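PDB 3FIU: NH(3)-dependent NAD(+) synthetase from Francisella tularensis subsp. holarctica LVS, which belongs to the NAD synthase family of the HUP clan, alpha/beta proteins built on a parallel sheet, and here carries adenosine monophosphate, pyrophosphate, magnesium and sodium. Local coordinates for residues S42-S47 / K179-P184; I34-G39 / Q72-L77; W148-F153 / E228-W233. All blocks are in the same frame, centred on the assembly; numbering follows the deposited sequence. Where two conformers were deposited one is given.

Interaction 1. Residues S42-S47 / K179-P184; sequences SAVAAS and KYLDVP. With POP (pyrophosphate 2-), chain H; AMP (adenosine monophosphate), chain G.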
# COMPACT_ATOMS: atom_id res chain seq x y z
N SER A 42 10.84 -9.57 12.21
CA SER A 42 11.43 -9.82 10.89
C SER A 42 12.48 -10.92 10.97
O SER A 42 12.63 -11.69 10.02
CB SER A 42 12.00 -8.54 10.26
OG SER A 42 12.91 -7.90 11.16
N ALA A 43 13.17 -11.02 12.11
CA ALA A 43 14.14 -12.11 12.29
C ALA A 43 13.44 -13.49 12.18
O ALA A 43 13.90 -14.42 11.46
CB ALA A 43 14.89 -11.96 13.61
N VAL A 44 12.35 -13.65 12.92
CA VAL A 44 11.58 -14.91 12.92
C VAL A 44 11.02 -15.20 11.53
O VAL A 44 11.17 -16.31 11.00
CB VAL A 44 10.47 -14.88 14.02
CG1 VAL A 44 9.48 -16.08 13.88
CG2 VAL A 44 11.10 -14.87 15.46
N ALA A 45 10.35 -14.21 10.94
CA ALA A 45 9.79 -14.35 9.59
C ALA A 45 10.87 -14.78 8.55
O ALA A 45 10.64 -15.72 7.76
CB ALA A 45 9.10 -13.05 9.18
N ALA A 46 12.04 -14.14 8.59
CA ALA A 46 13.16 -14.52 7.68
C ALA A 46 13.63 -15.97 7.90
O ALA A 46 13.81 -16.73 6.94
CB ALA A 46 14.34 -13.53 7.83
N SER A 47 13.82 -16.34 9.16
CA SER A 47 14.20 -17.70 9.54
C SER A 47 13.22 -18.77 9.03
O SER A 47 13.63 -19.82 8.51
CB SER A 47 14.36 -17.81 11.05
OG SER A 47 15.35 -16.89 11.52
N LYS A 179 13.57 -18.07 19.86
CA LYS A 179 14.41 -18.95 20.66
C LYS A 179 14.57 -20.33 19.97
O LYS A 179 15.69 -20.85 19.87
CB LYS A 179 13.80 -19.11 22.04
CG LYS A 179 14.66 -19.85 23.05
CD LYS A 179 13.88 -20.03 24.35
CE LYS A 179 14.80 -20.29 25.55
NZ LYS A 179 15.69 -21.47 25.35
N TYR A 180 13.47 -20.91 19.51
CA TYR A 180 13.50 -22.21 18.82
C TYR A 180 14.33 -22.17 17.53
O TYR A 180 14.97 -23.16 17.18
CB TYR A 180 12.05 -22.68 18.53
CG TYR A 180 11.97 -23.95 17.72
CD1 TYR A 180 12.27 -25.18 18.30
CD2 TYR A 180 11.63 -23.92 16.36
CE1 TYR A 180 12.21 -26.36 17.56
CE2 TYR A 180 11.58 -25.09 15.61
CZ TYR A 180 11.88 -26.31 16.23
OH TYR A 180 11.82 -27.49 15.53
N LEU A 181 14.30 -21.03 16.83
CA LEU A 181 14.97 -20.88 15.54
C LEU A 181 16.40 -20.32 15.66
O LEU A 181 17.02 -19.94 14.65
CB LEU A 181 14.13 -19.98 14.64
CG LEU A 181 12.72 -20.47 14.32
CD1 LEU A 181 11.90 -19.31 13.70
CD2 LEU A 181 12.76 -21.69 13.42
N ASP A 182 16.90 -20.26 16.89
CA ASP A 182 18.26 -19.84 17.19
C ASP A 182 18.60 -18.44 16.68
O ASP A 182 19.71 -18.20 16.19
CB ASP A 182 19.28 -20.89 16.69
CG ASP A 182 18.97 -22.29 17.22
OD1 ASP A 182 18.71 -22.44 18.43
OD2 ASP A 182 18.98 -23.24 16.42
N VAL A 183 17.64 -17.53 16.79
CA VAL A 183 17.85 -16.15 16.39
C VAL A 183 18.89 -15.58 17.36
O VAL A 183 18.83 -15.89 18.54
CB VAL A 183 16.47 -15.39 16.45
CG1 VAL A 183 16.64 -13.90 16.53
CG2 VAL A 183 15.57 -15.78 15.25
N PRO A 184 19.87 -14.78 16.88
CA PRO A 184 20.88 -14.23 17.79
C PRO A 184 20.34 -13.58 19.06
O PRO A 184 19.35 -12.81 19.06
CB PRO A 184 21.60 -13.21 16.93
CG PRO A 184 21.57 -13.85 15.60
CD PRO A 184 20.15 -14.37 15.49
P1 POP H . 10.71 -5.97 13.94
O1 POP H . 11.47 -7.10 13.29
O2 POP H . 9.31 -5.87 13.40
O3 POP H . 11.39 -4.62 13.82
O POP H . 10.54 -6.34 15.52
P2 POP H . 9.82 -5.36 16.57
O4 POP H . 8.37 -5.16 16.18
O5 POP H . 9.92 -6.16 17.83
O6 POP H . 10.54 -4.04 16.73
P AMP G . 8.49 -2.42 13.40
O1P AMP G . 7.42 -3.42 13.80
O2P AMP G . 7.89 -1.05 13.05
O3P AMP G . 9.71 -2.33 14.24
O5' AMP G . 9.00 -2.89 11.93
C5' AMP G . 8.04 -3.35 10.96
C4' AMP G . 8.79 -4.01 9.82
O4' AMP G . 9.39 -3.03 8.95
C3' AMP G . 9.98 -4.84 10.28
O3' AMP G . 9.51 -6.11 10.71
C2' AMP G . 10.81 -4.93 8.99
O2' AMP G . 10.33 -5.98 8.13
C1' AMP G . 10.57 -3.56 8.35
N9 AMP G . 11.69 -2.66 8.72
C8 AMP G . 11.70 -1.72 9.71
N7 AMP G . 12.90 -1.10 9.77
C5 AMP G . 13.68 -1.67 8.82
C6 AMP G . 15.06 -1.46 8.34
N6 AMP G . 15.87 -0.55 8.94
N1 AMP G . 15.45 -2.25 7.32
C2 AMP G . 14.68 -3.18 6.73
N3 AMP G . 13.39 -3.42 7.10
C4 AMP G . 12.88 -2.68 8.13
O HOH W 1 17.30 -18.26 12.62

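Interaction 2. Residues I34-G39 / Q72-L77; sequences IGLSGG and QDALEL. With AMP (adenosine monophosphate), chain G; POP (pyrophosphate 2-), chain H.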
# COMPACT_ATOMS: atom_id res chain seq x y z
N ILE A 34 12.21 -10.05 2.24
CA ILE A 34 11.80 -9.58 3.56
C ILE A 34 12.71 -8.44 3.98
O ILE A 34 13.90 -8.47 3.69
CB ILE A 34 11.82 -10.72 4.58
CG1 ILE A 34 11.24 -10.23 5.92
CG2 ILE A 34 13.25 -11.24 4.82
CD1 ILE A 34 10.75 -11.34 6.79
N GLY A 35 12.14 -7.40 4.59
CA GLY A 35 12.95 -6.32 5.18
C GLY A 35 13.38 -6.71 6.60
O GLY A 35 12.54 -7.07 7.44
N LEU A 36 14.69 -6.67 6.85
CA LEU A 36 15.23 -7.03 8.17
C LEU A 36 15.67 -5.82 8.96
O LEU A 36 16.63 -5.13 8.59
CB LEU A 36 16.43 -8.00 8.05
CG LEU A 36 16.29 -9.50 7.91
CD1 LEU A 36 17.69 -10.07 8.10
CD2 LEU A 36 15.36 -10.10 8.95
N SER A 37 14.95 -5.55 10.04
CA SER A 37 15.18 -4.36 10.86
C SER A 37 16.19 -4.61 11.99
O SER A 37 16.67 -3.68 12.59
CB SER A 37 13.87 -3.95 11.49
OG SER A 37 13.41 -5.00 12.32
N GLY A 38 16.47 -5.87 12.28
CA GLY A 38 17.30 -6.22 13.44
C GLY A 38 16.40 -6.53 14.63
O GLY A 38 16.89 -6.95 15.70
N GLY A 39 15.08 -6.38 14.41
CA GLY A 39 14.06 -6.78 15.43
C GLY A 39 13.65 -8.25 15.34
O GLY A 39 13.99 -8.95 14.40
N GLN A 72 23.59 -4.08 12.33
CA GLN A 72 24.59 -5.14 12.62
C GLN A 72 23.94 -6.47 13.02
O GLN A 72 24.39 -7.53 12.59
CB GLN A 72 25.63 -4.67 13.67
CG GLN A 72 26.38 -3.42 13.19
CD GLN A 72 27.40 -2.89 14.18
OE1 GLN A 72 28.56 -2.67 13.81
NE2 GLN A 72 26.97 -2.62 15.42
N ASP A 73 22.88 -6.39 13.83
CA ASP A 73 22.15 -7.60 14.24
C ASP A 73 21.46 -8.27 13.05
O ASP A 73 21.44 -9.49 12.95
CB ASP A 73 21.12 -7.25 15.31
CG ASP A 73 21.74 -6.97 16.67
OD1 ASP A 73 21.00 -6.44 17.56
OD2 ASP A 73 22.95 -7.23 16.86
N ALA A 74 20.86 -7.46 12.18
CA ALA A 74 20.25 -8.01 10.95
C ALA A 74 21.32 -8.73 10.09
O ALA A 74 21.08 -9.81 9.55
CB ALA A 74 19.59 -6.89 10.15
N LEU A 75 22.47 -8.08 9.94
CA LEU A 75 23.59 -8.65 9.19
C LEU A 75 24.05 -9.94 9.83
O LEU A 75 24.31 -10.92 9.14
CB LEU A 75 24.77 -7.68 9.12
CG LEU A 75 24.78 -6.68 7.96
CD1 LEU A 75 25.93 -5.66 8.11
CD2 LEU A 75 24.85 -7.45 6.63
N GLU A 76 24.14 -9.94 11.16
CA GLU A 76 24.50 -11.17 11.87
C GLU A 76 23.55 -12.33 11.52
O GLU A 76 24.00 -13.44 11.21
CB GLU A 76 24.56 -10.95 13.38
CG GLU A 76 25.06 -12.22 14.07
CD GLU A 76 25.27 -12.06 15.55
OE1 GLU A 76 25.64 -10.94 15.98
OE2 GLU A 76 25.07 -13.05 16.28
N LEU A 77 22.24 -12.08 11.58
CA LEU A 77 21.25 -13.08 11.15
C LEU A 77 21.41 -13.56 9.71
O LEU A 77 21.38 -14.77 9.45
CB LEU A 77 19.83 -12.57 11.40
CG LEU A 77 18.72 -13.59 11.07
CD1 LEU A 77 18.77 -14.81 12.03
CD2 LEU A 77 17.37 -12.86 11.11
P AMP G . 8.49 -2.42 13.40
O1P AMP G . 7.42 -3.42 13.80
O2P AMP G . 7.89 -1.05 13.05
O3P AMP G . 9.71 -2.33 14.24
O5' AMP G . 9.00 -2.89 11.93
C5' AMP G . 8.04 -3.35 10.96
C4' AMP G . 8.79 -4.01 9.82
O4' AMP G . 9.39 -3.03 8.95
C3' AMP G . 9.98 -4.84 10.28
O3' AMP G . 9.51 -6.11 10.71
C2' AMP G . 10.81 -4.93 8.99
O2' AMP G . 10.33 -5.98 8.13
C1' AMP G . 10.57 -3.56 8.35
N9 AMP G . 11.69 -2.66 8.72
C8 AMP G . 11.70 -1.72 9.71
N7 AMP G . 12.90 -1.10 9.77
C5 AMP G . 13.68 -1.67 8.82
C6 AMP G . 15.06 -1.46 8.34
N6 AMP G . 15.87 -0.55 8.94
N1 AMP G . 15.45 -2.25 7.32
C2 AMP G . 14.68 -3.18 6.73
N3 AMP G . 13.39 -3.42 7.10
C4 AMP G . 12.88 -2.68 8.13
P1 POP H . 10.71 -5.97 13.94
O1 POP H . 11.47 -7.10 13.29
O2 POP H . 9.31 -5.87 13.40
O3 POP H . 11.39 -4.62 13.82
O POP H . 10.54 -6.34 15.52
P2 POP H . 9.82 -5.36 16.57
O4 POP H . 8.37 -5.16 16.18
O5 POP H . 9.92 -6.16 17.83
O6 POP H . 10.54 -4.04 16.73

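Interaction 3. Residues W148-F153 / E228-W233; sequences WYMGYF and ERINFW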
# COMPACT_ATOMS: atom_id res chain seq x y z
N TRP A 148 -1.00 -5.97 14.67
CA TRP A 148 -2.23 -5.96 13.91
C TRP A 148 -3.41 -5.35 14.71
O TRP A 148 -4.03 -4.34 14.30
CB TRP A 148 -2.55 -7.37 13.37
CG TRP A 148 -3.46 -7.29 12.16
CD1 TRP A 148 -4.77 -7.67 12.07
CD2 TRP A 148 -3.11 -6.72 10.87
NE1 TRP A 148 -5.25 -7.40 10.81
CE2 TRP A 148 -4.26 -6.83 10.05
CE3 TRP A 148 -1.94 -6.16 10.34
CZ2 TRP A 148 -4.27 -6.39 8.73
CZ3 TRP A 148 -1.96 -5.71 9.00
CH2 TRP A 148 -3.12 -5.83 8.22
N TYR A 149 -3.68 -5.91 15.88
CA TYR A 149 -4.76 -5.40 16.73
C TYR A 149 -4.61 -3.94 17.13
O TYR A 149 -5.60 -3.19 17.19
CB TYR A 149 -4.94 -6.28 18.00
CG TYR A 149 -6.26 -5.98 18.69
CD1 TYR A 149 -7.43 -6.65 18.33
CD2 TYR A 149 -6.34 -5.00 19.68
CE1 TYR A 149 -8.66 -6.35 18.96
CE2 TYR A 149 -7.56 -4.71 20.33
CZ TYR A 149 -8.71 -5.37 19.94
OH TYR A 149 -9.90 -5.06 20.58
N MET A 150 -3.39 -3.52 17.44
CA MET A 150 -3.15 -2.17 17.89
C MET A 150 -3.08 -1.19 16.69
O MET A 150 -2.98 0.02 16.88
CB MET A 150 -1.86 -2.11 18.70
CG MET A 150 -1.87 -3.00 19.96
SD MET A 150 -2.94 -2.23 21.20
CE MET A 150 -1.84 -0.96 21.83
N GLY A 151 -3.14 -1.74 15.48
CA GLY A 151 -2.79 -0.98 14.28
C GLY A 151 -1.42 -0.28 14.39
O GLY A 151 -1.26 0.85 13.89
N TYR A 152 -0.44 -0.93 15.04
CA TYR A 152 0.90 -0.35 15.16
C TYR A 152 1.73 -0.77 13.94
O TYR A 152 2.65 -1.62 14.03
CB TYR A 152 1.61 -0.73 16.49
CG TYR A 152 2.79 0.19 16.84
CD1 TYR A 152 3.34 0.22 18.12
CD2 TYR A 152 3.35 1.04 15.87
CE1 TYR A 152 4.43 1.06 18.42
CE2 TYR A 152 4.43 1.88 16.17
CZ TYR A 152 4.97 1.89 17.44
OH TYR A 152 6.04 2.74 17.70
N PHE A 153 1.35 -0.18 12.82
CA PHE A 153 2.01 -0.38 11.53
C PHE A 153 1.57 0.74 10.62
O PHE A 153 0.56 1.41 10.87
CB PHE A 153 1.69 -1.77 10.93
CG PHE A 153 0.22 -2.00 10.64
CD1 PHE A 153 -0.36 -1.53 9.44
CD2 PHE A 153 -0.57 -2.71 11.53
CE1 PHE A 153 -1.73 -1.77 9.15
CE2 PHE A 153 -1.93 -2.95 11.27
CZ PHE A 153 -2.51 -2.47 10.07
N GLU A 228 -7.18 0.92 28.65
CA GLU A 228 -7.43 2.24 28.07
C GLU A 228 -6.51 2.47 26.86
O GLU A 228 -6.93 3.02 25.83
CB GLU A 228 -7.26 3.37 29.11
CG GLU A 228 -7.70 4.76 28.61
CD GLU A 228 -6.60 5.49 27.84
OE1 GLU A 228 -5.42 5.37 28.24
OE2 GLU A 228 -6.89 6.17 26.84
N ARG A 229 -5.25 2.07 26.99
CA ARG A 229 -4.31 2.21 25.86
C ARG A 229 -4.64 1.25 24.72
O ARG A 229 -4.57 1.65 23.54
CB ARG A 229 -2.85 2.09 26.30
CG ARG A 229 -2.33 3.20 27.23
CD ARG A 229 -2.98 4.56 26.98
NE ARG A 229 -2.36 5.32 25.90
CZ ARG A 229 -2.99 6.25 25.19
NH1 ARG A 229 -4.26 6.55 25.42
NH2 ARG A 229 -2.34 6.88 24.22
N ILE A 230 -5.05 0.02 25.05
CA ILE A 230 -5.41 -0.98 24.02
C ILE A 230 -6.56 -0.53 23.15
O ILE A 230 -6.43 -0.52 21.92
CB ILE A 230 -5.68 -2.41 24.61
CG1 ILE A 230 -4.38 -3.00 25.18
CG2 ILE A 230 -6.31 -3.36 23.55
CD1 ILE A 230 -4.54 -4.26 26.04
N ASN A 231 -7.69 -0.17 23.77
CA ASN A 231 -8.84 0.34 22.99
C ASN A 231 -8.53 1.63 22.26
O ASN A 231 -9.03 1.83 21.18
CB ASN A 231 -10.08 0.58 23.88
CG ASN A 231 -10.70 -0.70 24.43
OD1 ASN A 231 -11.11 -1.61 23.68
ND2 ASN A 231 -10.83 -0.76 25.76
N PHE A 232 -7.72 2.54 22.84
CA PHE A 232 -7.40 3.80 22.15
C PHE A 232 -6.72 3.55 20.78
O PHE A 232 -7.16 4.07 19.75
CB PHE A 232 -6.53 4.73 23.01
CG PHE A 232 -5.97 5.90 22.25
CD1 PHE A 232 -4.63 5.92 21.86
CD2 PHE A 232 -6.79 6.95 21.86
CE1 PHE A 232 -4.10 6.99 21.13
CE2 PHE A 232 -6.27 8.03 21.13
CZ PHE A 232 -4.92 8.05 20.76
N TRP A 233 -5.65 2.76 20.80
CA TRP A 233 -4.94 2.34 19.58
C TRP A 233 -5.82 1.54 18.60
O TRP A 233 -5.85 1.82 17.39
CB TRP A 233 -3.68 1.53 19.96
CG TRP A 233 -2.56 2.41 20.43
CD1 TRP A 233 -2.51 3.14 21.58
CD2 TRP A 233 -1.31 2.64 19.75
NE1 TRP A 233 -1.32 3.84 21.66
CE2 TRP A 233 -0.56 3.54 20.55
CE3 TRP A 233 -0.74 2.16 18.56
CZ2 TRP A 233 0.73 3.98 20.19
CZ3 TRP A 233 0.54 2.60 18.20
CH2 TRP A 233 1.26 3.49 19.02
O HOH W 2 -9.74 -2.84 21.94
O HOH W 3 -3.49 2.50 15.88

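Interaction 1. Residues S42-S47 / K179-P184
The first turn of helix 40-51 belongs to the SGGIDS signature of the PP-loop, and this contact packs that helix against the end of helix 171-180 and the turn that follows. At the loop end, one pyrophosphate oxygen, O1, is gripped twice by Ser-42: the amide N-H donates along a nearly straight bond (Ser-42 N to O1 2.8 Å, 168°), and Ser-42 OG donates to the same O1. Asp-182, with positive phi, is the C-prime residue of a Schellman motif, whose reversal brings Leu-181 and Val-183 to bear on helix 40-51. Leu-181 CD1 lies 3.9 Å from Ser-47 CB and also meets the CG1 branch of Val-44, the two side chains crossing at about a right angle. Val-183 spreads its branches over one helical turn, CG1 reaching Ala-43 CB (3.9 Å) and CG2 lying against Ser-47 OG. That hydroxyl, beside its own backbone N (chi1 -59°), turns back to donate to Ala-43 O at 2.9 Å, approaching from above the carbonyl plane, while Ser-47 N uses the same oxygen. A water donates both to Ser-47 OG and to Leu-181 O, each 2.6 Å from it. The buried hydroxyl is thus donor to its own helix and acceptor from a water, so a polar bridge to the Leu-181 carbonyl runs through otherwise apolar packing.

Interaction 2. Residues I34-G39 / Q72-L77
Ala-74 is at the centre of this contact. Its CB presses on the backbone where strand 31-35 runs into the glycine turn, 3.8 Å from Leu-36 O and 3.9 Å from Gly-38 N. Gly-38, with positive phi and no side chain, lets the two backbones close to 4.3 Å between Gly-38 CA and Ala-74 CA. Beside this, Leu-36 has CG anti to its carbonyl carbon (chi1 -84°), which sets CD1 against Ala-74 O and CD2 4.0 Å from Leu-77 CD2. The two leucines cross at about a right angle, and Ala-43 and Ala-46 of helix 40-51 pack against Leu-77 and Leu-36, respectively.

On the ligand side, segment 34-39 turns its polar groups to adenosine monophosphate and pyrophosphate. Gly-35 O accepts from the ribose O2' at 2.6 Å. Ser-37 points away from the helix, its OG in the crowded position between backbone N and carbonyl carbon (chi1 62°). There it donates to pyrophosphate O3 over a short 2.5 Å and accepts from Gly-39 N (3.0 Å), an ST turn that helps to fix the hydroxyl's place; Ser-37 OG is also hydrogen-bonded to Ser-42 OG. Further out, Asp-73 OD1 forms a salt bridge with Lys-190 and OD2 a hydrogen bond with Gln-69, while the Lys-190 ammonium also bonds Gly-38 O. A lysine shared by helix and loop thus adds a polar tie to the apolar packing: helix 68-81 packs on the backbone, while Ser-37, pointing away from that helix, bonds pyrophosphate.

Interaction 3. Residues W148-F153 / E228-W233
Trp-233 CZ3 lies over one face of the Tyr-152 ring, offset toward its rim, 3.6 Å from Tyr-152 CG. The side chains run alongside and point the same way, but their planes meet obliquely, at 47°, with ring centroids 4.9 Å apart. At the indole's edge, in its plane, sits Met-150 O, 3.5 Å from Trp-233 CE3, and Arg-236 makes a cation-pi contact with the indole. Tyr-149 leans CE2 on Ile-230 CG2 at 3.7 Å, stacks with His-234, and receives a water in plane at its edge. That water is hydrogen-bonded to Tyr-149 OH (2.6 Å) and donates to Asn-231 OD1, joining the phenol to the helix.

Between the aromatic groups runs Met-150. Its chain bends at both chi2 and chi3 (-74° and -79°), folding the thioether back so that SD lies over the backbone of Ile-230 and the methyl CE rests 3.6 Å from Trp-233 CB. Met-206 of helix 202-206 and Ile-213 of helix 210-218 also pack against this methionine. Helix 145-150 ends in a Schellman motif at Gly-151, and an inverse gamma turn centred on Tyr-152 follows. The closeness of this helix end to helix 224-235 leaves two acceptors facing each other, Met-150 O and Trp-233 O, at 3.4 Å. A second water lies within donating distance of both, although acceptors around it outnumber its protons, and Ser-237 OG also bonds Trp-233 O. Apolar and aromatic packing therefore carries the contact, and donors from a water and, at Trp-233 O, from Ser-237 would ease the repulsion between the two carbonyl oxygens.

How the interactions relate
Along the chain the segments run 34-39, 42-47, 72-77, 148-153, 179-184 and 228-233, so interaction 1 alternates with both 2 and 3, whereas 2 closes before 3 opens. The first two have centres 10 Å apart and share the turn from strand 31-35, inside the parallel sheet, into helix 40-51; both touch adenosine monophosphate and pyrophosphate. Helix 68-81 packs on the loop, and the end of helix 171-180 on the helix that follows it. Interaction 3, joining helix 145-150 to helix 224-235, lies about 25 Å from either between centres and 11 to 12 Å between nearest atoms. Helix 145-150 carries Glu-147, which lies with Asp-41 at the magnesium site, so both regions contribute to it.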